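Local coordinates for Tlr1789 protein (Thermosynechococcus elongatus, PDB 2X8X) that probably takes part in inserting beta-barrel proteins into the cyanobacterial outer membrane as an Omp85-family protein, of which this chain is the N-terminal, POTRA-containing part, at residues Y123-V134 / T146-V154; Q171-M182 / L226-T235. All coordinates share one frame; numbering follows the deposited sequence.

Contact 1: residues Y123-V134 / T146-V154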
loop_
_atom_site.group_PDB
_atom_site.type_symbol
_atom_site.label_atom_id
_atom_site.label_comp_id
_atom_site.label_asym_id
_atom_site.label_seq_id
_atom_site.Cartn_x
_atom_site.Cartn_y
_atom_site.Cartn_z
ATOM N N TYR A 123 -5.238 9.912 0.905
ATOM C CA TYR A 123 -6.161 9.930 -0.255
ATOM C C TYR A 123 -7.632 9.914 0.160
ATOM O O TYR A 123 -8.427 10.710 -0.333
ATOM C CB TYR A 123 -5.907 8.716 -1.153
ATOM C CG TYR A 123 -4.547 8.811 -1.873
ATOM C CD1 TYR A 123 -4.241 9.906 -2.679
ATOM C CD2 TYR A 123 -3.590 7.776 -1.794
ATOM C CE1 TYR A 123 -2.967 10.009 -3.366
ATOM C CE2 TYR A 123 -2.311 7.880 -2.499
ATOM C CZ TYR A 123 -2.029 8.982 -3.260
ATOM O OH TYR A 123 -0.831 9.136 -3.957
ATOM N N ARG A 124 -7.992 8.982 1.015
ATOM C CA ARG A 124 -9.397 8.743 1.317
ATOM C C ARG A 124 -10.019 9.904 2.027
ATOM O O ARG A 124 -11.138 10.231 1.750
ATOM C CB ARG A 124 -9.536 7.502 2.191
ATOM C CG ARG A 124 -10.793 6.667 1.977
ATOM C CD ARG A 124 -10.638 5.318 2.743
ATOM N NE ARG A 124 -10.069 5.567 4.073
ATOM C CZ ARG A 124 -8.898 5.094 4.533
ATOM N NH1 ARG A 124 -8.112 4.248 3.810
ATOM N NH2 ARG A 124 -8.535 5.468 5.762
ATOM N N ASP A 125 -9.287 10.533 2.932
ATOM C CA ASP A 125 -9.842 11.626 3.739
ATOM C C ASP A 125 -9.948 12.925 2.933
ATOM O O ASP A 125 -10.769 13.767 3.250
ATOM C CB ASP A 125 -9.003 11.888 5.021
ATOM C CG ASP A 125 -9.228 10.815 6.134
ATOM O OD1 ASP A 125 -9.996 9.805 5.931
ATOM O OD2 ASP A 125 -8.588 10.992 7.208
ATOM N N ASN A 126 -9.114 13.090 1.919
ATOM C CA ASN A 126 -9.131 14.280 1.085
ATOM C C ASN A 126 -10.076 14.126 -0.116
ATOM O O ASN A 126 -10.217 15.042 -0.944
ATOM C CB ASN A 126 -7.715 14.630 0.668
ATOM C CG ASN A 126 -6.987 15.462 1.729
ATOM O OD1 ASN A 126 -7.378 16.583 1.995
ATOM N ND2 ASN A 126 -5.931 14.913 2.343
ATOM N N GLY A 127 -10.754 12.981 -0.193
ATOM C CA GLY A 127 -11.776 12.743 -1.225
ATOM C C GLY A 127 -11.267 12.035 -2.496
ATOM O O GLY A 127 -12.040 11.809 -3.428
ATOM N N TYR A 128 -9.977 11.688 -2.554
ATOM C CA TYR A 128 -9.440 10.984 -3.737
ATOM C C TYR A 128 -9.746 9.533 -3.551
ATOM O O TYR A 128 -8.873 8.725 -3.164
ATOM C CB TYR A 128 -7.946 11.219 -3.889
ATOM C CG TYR A 128 -7.622 12.683 -4.008
ATOM C CD1 TYR A 128 -7.918 13.403 -5.191
ATOM C CD2 TYR A 128 -7.023 13.358 -2.945
ATOM C CE1 TYR A 128 -7.618 14.754 -5.295
ATOM C CE2 TYR A 128 -6.732 14.737 -3.042
ATOM C CZ TYR A 128 -7.045 15.411 -4.209
ATOM O OH TYR A 128 -6.714 16.734 -4.327
ATOM N N ILE A 129 -11.006 9.207 -3.783
ATOM C CA ILE A 129 -11.553 7.882 -3.465
ATOM C C ILE A 129 -10.836 6.687 -4.039
ATOM O O ILE A 129 -10.929 5.589 -3.455
ATOM C CB ILE A 129 -13.054 7.649 -3.937
ATOM C CG1 ILE A 129 -13.318 8.286 -5.313
ATOM C CG2 ILE A 129 -14.072 7.921 -2.860
ATOM C CD1 ILE A 129 -14.317 7.427 -6.133
ATOM N N LEU A 130 -10.183 6.836 -5.193
ATOM C CA LEU A 130 -9.512 5.681 -5.839
ATOM C C LEU A 130 -8.038 5.537 -5.401
ATOM O O LEU A 130 -7.425 4.538 -5.678
ATOM C CB LEU A 130 -9.545 5.796 -7.379
ATOM C CG LEU A 130 -10.917 5.791 -8.078
ATOM C CD1 LEU A 130 -10.692 5.901 -9.591
ATOM C CD2 LEU A 130 -11.806 4.528 -7.764
ATOM N N GLY A 131 -7.475 6.562 -4.798
ATOM C CA GLY A 131 -6.039 6.632 -4.631
ATOM C C GLY A 131 -5.485 5.618 -3.643
ATOM O O GLY A 131 -6.075 5.432 -2.569
ATOM N N GLN A 132 -4.344 4.987 -3.922
ATOM C CA GLN A 132 -3.814 4.048 -2.888
ATOM C C GLN A 132 -2.425 3.687 -3.358
ATOM O O GLN A 132 -2.130 3.855 -4.555
ATOM C CB GLN A 132 -4.627 2.744 -2.838
ATOM C CG GLN A 132 -4.555 2.032 -4.211
ATOM C CD GLN A 132 -5.347 0.683 -4.254
ATOM O OE1 GLN A 132 -5.774 0.173 -3.237
ATOM N NE2 GLN A 132 -5.553 0.143 -5.447
ATOM N N VAL A 133 -1.629 3.132 -2.433
ATOM C CA VAL A 133 -0.316 2.536 -2.727
ATOM C C VAL A 133 -0.597 1.237 -3.427
ATOM O O VAL A 133 -1.564 0.556 -3.067
ATOM C CB VAL A 133 0.457 2.309 -1.408
ATOM C CG1 VAL A 133 1.771 1.529 -1.602
ATOM C CG2 VAL A 133 0.782 3.661 -0.812
ATOM N N VAL A 134 0.194 0.904 -4.449
ATOM C CA VAL A 134 0.048 -0.329 -5.194
ATOM C C VAL A 134 1.388 -1.058 -5.278
ATOM O O VAL A 134 2.497 -0.436 -5.214
ATOM C CB VAL A 134 -0.472 -0.085 -6.680
ATOM C CG1 VAL A 134 -1.861 0.496 -6.673
ATOM C CG2 VAL A 134 0.405 0.879 -7.409
ATOM N N THR A 146 11.294 2.416 -2.314
ATOM C CA THR A 146 10.454 2.962 -3.390
ATOM C C THR A 146 9.068 2.309 -3.337
ATOM O O THR A 146 8.955 1.083 -3.295
ATOM C CB THR A 146 11.086 2.667 -4.818
ATOM O OG1 THR A 146 12.402 3.267 -4.866
ATOM C CG2 THR A 146 10.210 3.232 -5.913
ATOM N N LEU A 147 8.069 3.177 -3.293
ATOM C CA LEU A 147 6.656 2.860 -3.370
ATOM C C LEU A 147 6.018 3.409 -4.689
ATOM O O LEU A 147 6.516 4.384 -5.285
ATOM C CB LEU A 147 5.989 3.575 -2.191
ATOM C CG LEU A 147 6.508 3.283 -0.809
ATOM C CD1 LEU A 147 5.669 4.104 0.141
ATOM C CD2 LEU A 147 6.298 1.799 -0.546
ATOM N N GLN A 148 4.905 2.796 -5.104
ATOM C CA GLN A 148 4.101 3.268 -6.220
ATOM C C GLN A 148 2.777 3.624 -5.671
ATOM O O GLN A 148 2.290 2.914 -4.768
ATOM C CB GLN A 148 3.880 2.127 -7.203
ATOM C CG GLN A 148 5.171 1.538 -7.749
ATOM C CD GLN A 148 4.892 0.363 -8.719
ATOM O OE1 GLN A 148 5.387 -0.730 -8.502
ATOM N NE2 GLN A 148 4.030 0.563 -9.688
ATOM N N VAL A 149 2.174 4.707 -6.169
ATOM C CA VAL A 149 0.751 4.965 -5.964
ATOM C C VAL A 149 0.025 5.027 -7.329
ATOM O O VAL A 149 0.642 5.311 -8.371
ATOM C CB VAL A 149 0.519 6.236 -5.225
ATOM C CG1 VAL A 149 1.131 6.159 -3.794
ATOM C CG2 VAL A 149 1.162 7.339 -6.014
ATOM N N ALA A 150 -1.256 4.694 -7.282
ATOM C CA ALA A 150 -2.203 4.951 -8.365
ATOM C C ALA A 150 -3.249 5.813 -7.721
ATOM O O ALA A 150 -4.031 5.325 -6.913
ATOM C CB ALA A 150 -2.809 3.686 -8.821
ATOM N N GLU A 151 -3.261 7.082 -8.095
ATOM C CA GLU A 151 -4.051 8.071 -7.411
ATOM C C GLU A 151 -5.475 8.133 -7.962
ATOM O O GLU A 151 -6.349 8.633 -7.279
ATOM C CB GLU A 151 -3.396 9.418 -7.615
ATOM C CG GLU A 151 -1.984 9.436 -7.001
ATOM C CD GLU A 151 -1.523 10.834 -6.734
ATOM O OE1 GLU A 151 -2.002 11.762 -7.420
ATOM O OE2 GLU A 151 -0.713 11.012 -5.831
ATOM N N GLY A 152 -5.698 7.619 -9.173
ATOM C CA GLY A 152 -7.042 7.675 -9.803
ATOM C C GLY A 152 -7.118 8.803 -10.837
ATOM O O GLY A 152 -8.048 9.597 -10.850
ATOM N N VAL A 153 -6.094 8.926 -11.671
ATOM C CA VAL A 153 -6.055 9.942 -12.762
ATOM C C VAL A 153 -7.154 9.637 -13.819
ATOM O O VAL A 153 -7.380 8.470 -14.215
ATOM C CB VAL A 153 -4.616 10.025 -13.440
ATOM C CG1 VAL A 153 -4.575 11.091 -14.629
ATOM C CG2 VAL A 153 -3.555 10.385 -12.420
ATOM N N VAL A 154 -7.862 10.716 -14.184
ATOM C CA VAL A 154 -8.896 10.727 -15.224
ATOM C C VAL A 154 -8.196 10.875 -16.587
ATOM O O VAL A 154 -7.604 11.911 -16.908
ATOM C CB VAL A 154 -9.982 11.810 -14.968
ATOM C CG1 VAL A 154 -10.974 11.819 -16.123
ATOM C CG2 VAL A 154 -10.787 11.466 -13.664
HETATM O O HOH W 1 -9.079 9.149 -6.529
HETATM O O HOH W 2 -6.100 3.642 -7.655
HETATM O O HOH W 3 4.685 0.188 -3.707
#
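Tyr123, in the last turn of helix 109-125, points its hydroxyl at Glu151, just past the end of strand 144-150, and OH donates to Glu151 OE2 over 2.7 Å. The carboxylate is met on its anti side, 25° out of its plane, and ring and carboxylate planes stand 74° apart. Tyr123 CG lies anti to its carbonyl carbon (chi1 -69°), which sends the ring across to the second segment, where Val149 CG2 sits 3.4 Å from OH. One ring face carries Gly131 CA, 3.8 Å above the plane and toward the rim. Glu151 also accepts from the backbone N of Gln88, Val89 and Leu90, so the carboxylate ties the loop after strand 81-85 to the helix end and probably stays charged.

Beside this, Gln132 and Ala150 form an antiparallel hydrogen-bonded pair, Gln132 N bonding Ala150 O and Ala150 N bonding Gln132 O. Val133 CG2 touches Val149 CG1 at 3.9 Å on the side covered by helix 109-125. On the other face Val134 CG1 meets Ala150 CB at 4.0 Å. Where the strands part, one water joins Leu130 N to Glu151 O, and another bridges Leu130 O and Ala150 O. Here a Schellman motif at Gly127 and a type I turn from Tyr128 to Gly131 lead from helix 109-125 into the beta hairpin 132-139/144-150, which the helix backs, in a POTRA-family domain.

Contact 2: residues Q171-M182 / L226-T235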
loop_
_atom_site.group_PDB
_atom_site.type_symbol
_atom_site.label_atom_id
_atom_site.label_comp_id
_atom_site.label_asym_id
_atom_site.label_seq_id
_atom_site.Cartn_x
_atom_site.Cartn_y
_atom_site.Cartn_z
ATOM N N GLN A 171 -27.999 12.011 -29.006
ATOM C CA GLN A 171 -27.664 13.189 -28.161
ATOM C C GLN A 171 -28.339 14.464 -28.683
ATOM O O GLN A 171 -28.260 14.730 -29.885
ATOM C CB GLN A 171 -26.154 13.380 -28.263
ATOM C CG GLN A 171 -25.620 14.715 -27.774
ATOM C CD GLN A 171 -24.098 14.644 -27.521
ATOM O OE1 GLN A 171 -23.477 15.619 -27.070
ATOM N NE2 GLN A 171 -23.510 13.477 -27.780
ATOM N N ARG A 172 -28.979 15.244 -27.810
ATOM C CA ARG A 172 -29.511 16.578 -28.207
ATOM C C ARG A 172 -28.628 17.755 -27.709
ATOM O O ARG A 172 -28.288 18.647 -28.510
ATOM C CB ARG A 172 -31.018 16.771 -27.860
ATOM C CG ARG A 172 -31.959 15.646 -28.469
ATOM C CD ARG A 172 -33.538 15.867 -28.407
ATOM N NE ARG A 172 -34.004 16.304 -27.086
ATOM C CZ ARG A 172 -34.191 15.518 -26.013
ATOM N NH1 ARG A 172 -34.003 14.193 -26.041
ATOM N NH2 ARG A 172 -34.572 16.087 -24.881
ATOM N N THR A 173 -28.234 17.742 -26.431
ATOM C CA THR A 173 -27.441 18.856 -25.864
ATOM C C THR A 173 -25.973 18.831 -26.398
ATOM O O THR A 173 -25.382 17.768 -26.566
ATOM C CB THR A 173 -27.424 18.813 -24.287
ATOM O OG1 THR A 173 -26.675 19.933 -23.777
ATOM C CG2 THR A 173 -26.708 17.550 -23.806
ATOM N N ARG A 174 -25.379 19.989 -26.626
ATOM C CA ARG A 174 -23.963 20.032 -27.042
ATOM C C ARG A 174 -23.007 19.679 -25.910
ATOM O O ARG A 174 -23.296 19.960 -24.742
ATOM C CB ARG A 174 -23.621 21.408 -27.601
ATOM C CG ARG A 174 -24.737 21.968 -28.500
ATOM C CD ARG A 174 -24.647 21.433 -29.889
ATOM N NE ARG A 174 -24.260 22.523 -30.782
ATOM C CZ ARG A 174 -22.999 22.899 -31.027
ATOM N NH1 ARG A 174 -21.956 22.266 -30.474
ATOM N NH2 ARG A 174 -22.775 23.911 -31.854
ATOM N N ASP A 175 -21.869 19.082 -26.276
ATOM C CA ASP A 175 -20.824 18.709 -25.316
ATOM C C ASP A 175 -20.375 19.885 -24.433
ATOM O O ASP A 175 -20.219 19.709 -23.235
ATOM C CB ASP A 175 -19.551 18.103 -26.001
ATOM C CG ASP A 175 -19.807 16.752 -26.730
ATOM O OD1 ASP A 175 -20.708 15.961 -26.364
ATOM O OD2 ASP A 175 -19.058 16.484 -27.692
ATOM N N PHE A 176 -20.178 21.075 -24.997
ATOM C CA PHE A 176 -19.666 22.180 -24.154
ATOM C C PHE A 176 -20.579 22.491 -22.965
ATOM O O PHE A 176 -20.116 22.910 -21.912
ATOM C CB PHE A 176 -19.337 23.460 -24.972
ATOM C CG PHE A 176 -20.558 24.148 -25.546
ATOM C CD1 PHE A 176 -21.304 25.052 -24.773
ATOM C CD2 PHE A 176 -20.991 23.886 -26.858
ATOM C CE1 PHE A 176 -22.496 25.696 -25.306
ATOM C CE2 PHE A 176 -22.153 24.528 -27.406
ATOM C CZ PHE A 176 -22.908 25.426 -26.617
ATOM N N VAL A 177 -21.890 22.303 -23.149
ATOM C CA VAL A 177 -22.903 22.628 -22.125
ATOM C C VAL A 177 -22.636 21.837 -20.872
ATOM O O VAL A 177 -22.743 22.377 -19.757
ATOM C CB VAL A 177 -24.346 22.412 -22.633
ATOM C CG1 VAL A 177 -25.395 22.629 -21.518
ATOM C CG2 VAL A 177 -24.659 23.384 -23.733
ATOM N N ILE A 178 -22.268 20.570 -21.068
ATOM C CA ILE A 178 -21.956 19.680 -19.966
ATOM C C ILE A 178 -20.534 19.940 -19.456
ATOM O O ILE A 178 -20.316 20.099 -18.247
ATOM C CB ILE A 178 -22.095 18.201 -20.365
ATOM C CG1 ILE A 178 -23.579 17.873 -20.629
ATOM C CG2 ILE A 178 -21.586 17.318 -19.260
ATOM C CD1 ILE A 178 -23.730 16.643 -21.506
ATOM N N SER A 179 -19.588 19.975 -20.385
ATOM C CA SER A 179 -18.183 20.071 -20.007
ATOM C C SER A 179 -17.918 21.354 -19.147
ATOM O O SER A 179 -17.130 21.358 -18.197
ATOM C CB SER A 179 -17.371 20.047 -21.308
ATOM O OG SER A 179 -16.007 20.224 -20.988
ATOM N N ARG A 180 -18.586 22.449 -19.479
ATOM C CA ARG A 180 -18.311 23.711 -18.790
ATOM C C ARG A 180 -18.843 23.762 -17.374
ATOM O O ARG A 180 -18.507 24.674 -16.619
ATOM C CB ARG A 180 -18.806 24.888 -19.592
ATOM C CG ARG A 180 -20.268 25.236 -19.397
ATOM C CD ARG A 180 -20.617 26.306 -20.482
ATOM N NE ARG A 180 -22.043 26.262 -20.834
ATOM C CZ ARG A 180 -22.691 27.182 -21.545
ATOM N NH1 ARG A 180 -22.065 28.261 -22.011
ATOM N NH2 ARG A 180 -23.990 27.018 -21.792
ATOM N N GLU A 181 -19.666 22.778 -17.009
ATOM C CA GLU A 181 -20.110 22.680 -15.630
ATOM C C GLU A 181 -19.203 21.841 -14.762
ATOM O O GLU A 181 -19.394 21.823 -13.533
ATOM C CB GLU A 181 -21.524 22.095 -15.572
ATOM C CG GLU A 181 -22.510 22.967 -16.334
ATOM C CD GLU A 181 -22.652 24.370 -15.758
ATOM O OE1 GLU A 181 -22.615 24.550 -14.496
ATOM O OE2 GLU A 181 -22.854 25.283 -16.587
ATOM N N MET A 182 -18.252 21.136 -15.397
ATOM C CA MET A 182 -17.495 20.101 -14.715
ATOM C C MET A 182 -16.050 20.499 -14.444
ATOM O O MET A 182 -15.308 20.851 -15.367
ATOM C CB MET A 182 -17.528 18.803 -15.535
ATOM C CG MET A 182 -18.944 18.225 -15.595
ATOM S SD MET A 182 -18.843 16.625 -16.393
ATOM C CE MET A 182 -17.825 15.648 -15.221
ATOM N N LEU A 226 -13.918 8.112 -17.054
ATOM C CA LEU A 226 -15.144 8.483 -16.322
ATOM C C LEU A 226 -16.360 8.503 -17.298
ATOM O O LEU A 226 -16.373 9.293 -18.284
ATOM C CB LEU A 226 -15.036 9.831 -15.590
ATOM C CG LEU A 226 -16.378 10.171 -14.922
ATOM C CD1 LEU A 226 -16.296 9.633 -13.551
ATOM C CD2 LEU A 226 -16.721 11.630 -14.844
ATOM N N ILE A 227 -17.372 7.691 -17.005
ATOM C CA ILE A 227 -18.515 7.568 -17.932
ATOM C C ILE A 227 -19.652 8.292 -17.253
ATOM O O ILE A 227 -19.911 8.037 -16.064
ATOM C CB ILE A 227 -18.998 6.105 -18.122
ATOM C CG1 ILE A 227 -17.851 5.098 -18.391
ATOM C CG2 ILE A 227 -20.101 6.025 -19.167
ATOM C CD1 ILE A 227 -16.991 5.388 -19.541
ATOM N N LEU A 228 -20.300 9.201 -17.980
ATOM C CA LEU A 228 -21.566 9.794 -17.534
ATOM C C LEU A 228 -22.683 9.171 -18.382
ATOM O O LEU A 228 -22.695 9.324 -19.595
ATOM C CB LEU A 228 -21.546 11.301 -17.724
ATOM C CG LEU A 228 -20.596 12.209 -16.939
ATOM C CD1 LEU A 228 -21.062 13.663 -17.085
ATOM C CD2 LEU A 228 -20.522 11.748 -15.460
ATOM N N ASN A 229 -23.628 8.457 -17.745
ATOM C CA ASN A 229 -24.726 7.833 -18.422
ATOM C C ASN A 229 -25.875 8.797 -18.203
ATOM O O ASN A 229 -26.319 9.007 -17.037
ATOM C CB ASN A 229 -25.033 6.488 -17.770
ATOM C CG ASN A 229 -23.971 5.426 -18.110
ATOM O OD1 ASN A 229 -23.765 5.154 -19.250
ATOM N ND2 ASN A 229 -23.249 4.922 -17.114
ATOM N N ILE A 230 -26.346 9.371 -19.306
ATOM C CA ILE A 230 -27.211 10.520 -19.224
ATOM C C ILE A 230 -28.490 10.265 -19.924
ATOM O O ILE A 230 -28.449 9.862 -21.073
ATOM C CB ILE A 230 -26.531 11.755 -19.908
ATOM C CG1 ILE A 230 -25.234 12.153 -19.185
ATOM C CG2 ILE A 230 -27.489 12.958 -19.918
ATOM C CD1 ILE A 230 -24.424 13.200 -20.025
ATOM N N LYS A 231 -29.621 10.506 -19.236
ATOM C CA LYS A 231 -30.952 10.476 -19.837
ATOM C C LYS A 231 -31.505 11.896 -19.871
ATOM O O LYS A 231 -31.780 12.461 -18.818
ATOM C CB LYS A 231 -31.884 9.505 -19.085
ATOM C CG LYS A 231 -31.361 8.042 -18.978
ATOM C CD LYS A 231 -32.294 7.029 -18.284
ATOM C CE LYS A 231 -31.389 5.914 -17.670
ATOM N NZ LYS A 231 -32.006 4.592 -17.372
ATOM N N GLU A 232 -31.611 12.472 -21.079
ATOM C CA GLU A 232 -32.104 13.834 -21.326
ATOM C C GLU A 232 -33.625 13.849 -21.265
ATOM O O GLU A 232 -34.247 12.829 -21.550
ATOM C CB GLU A 232 -31.667 14.342 -22.702
ATOM C CG GLU A 232 -30.144 14.503 -22.835
ATOM C CD GLU A 232 -29.726 15.134 -24.161
ATOM O OE1 GLU A 232 -29.413 14.388 -25.115
ATOM O OE2 GLU A 232 -29.717 16.382 -24.242
ATOM N N ARG A 233 -34.210 14.974 -20.866
ATOM C CA ARG A 233 -35.703 15.127 -20.821
ATOM C C ARG A 233 -36.143 15.224 -22.250
ATOM O O ARG A 233 -35.572 16.027 -22.984
ATOM C CB ARG A 233 -36.105 16.482 -20.233
ATOM C CG ARG A 233 -35.997 16.664 -18.789
ATOM C CD ARG A 233 -36.011 18.167 -18.455
ATOM N NE ARG A 233 -37.234 18.846 -18.844
ATOM C CZ ARG A 233 -37.335 20.130 -19.193
ATOM N NH1 ARG A 233 -36.294 20.946 -19.209
ATOM N NH2 ARG A 233 -38.517 20.601 -19.514
ATOM N N ASN A 234 -37.145 14.468 -22.673
ATOM C CA ASN A 234 -37.529 14.523 -24.108
ATOM C C ASN A 234 -37.987 15.934 -24.577
ATOM O O ASN A 234 -38.023 16.893 -23.789
ATOM C CB ASN A 234 -38.553 13.423 -24.465
ATOM C CG ASN A 234 -38.384 12.874 -25.923
ATOM O OD1 ASN A 234 -37.260 12.713 -26.437
ATOM N ND2 ASN A 234 -39.518 12.584 -26.574
ATOM N N THR A 235 -38.261 16.045 -25.878
ATOM C CA THR A 235 -39.088 17.111 -26.467
ATOM C C THR A 235 -39.942 17.884 -25.427
ATOM O O THR A 235 -41.051 17.462 -25.048
ATOM C CB THR A 235 -39.979 16.506 -27.640
ATOM O OG1 THR A 235 -39.117 15.989 -28.667
ATOM C CG2 THR A 235 -40.998 17.524 -28.255
#
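Ile178 and Ile230 meet tip to tip, CD1 to CD1 at 3.8 Å, where the short helix 175-179 lies over strand 224-232 in the third POTRA-family unit of the chain, a three-stranded mixed sheet with helices packed on it. This is the tight, apolar end. Met182 follows the helix, and its chain up to the thioether places Met182 SD 3.8 Å from Leu228 CD1; the bend at the last torsion (chi3 64°) then turns CE toward Leu226 CD2. Leu226, Leu228 and Ile230, every second residue, point to the same face of the strand, and Leu202 of helix 192-205 adds to the cover around Ile178.

Toward the chain terminus the packing gives way to polar contacts at the surface. Arg172 and Asn234 are exposed here, and the position of the Arg172 guanidinium beside the backbone of Arg233 is doubtful. Arg233 itself leads away, its NH1 bonded to Gly206 O.

Between the two regimes stands Glu232, whose extended chain carries its carboxylate up to the backbone of the loop before the helix. Each oxygen uses its syn lone pair for a different amide: Thr173 N reaches OE2 on a bent path (143°), whereas Arg172 N points almost straight at Glu232 OE1, 2.9 Å away with an N-H...O angle of 177°.

In the fold
Contacts 1 and 2 belong to successive POTRA-family units, their centres 28 Å apart and their nearest atoms about 5 Å apart without touching. Contact 1, near the middle of the chain, sets buried Tyr123, Val149 and Glu151 beside exposed Gln132; contact 2, by the C-terminus, runs from buried Ile178, Met182, Leu226, Leu228 and Ile230 to exposed Arg172, Arg233 and Asn234. Contact 1 joins hairpin strands mostly through backbone hydrogen bonds and bridging waters, with a tyrosine-glutamate bond; contact 2 lays a helix and its leading loop over a strand, using apolar side chains and a side-chain carboxylate on loop amides. In each, a glutamate at or just beyond the strand's end gathers backbone amides.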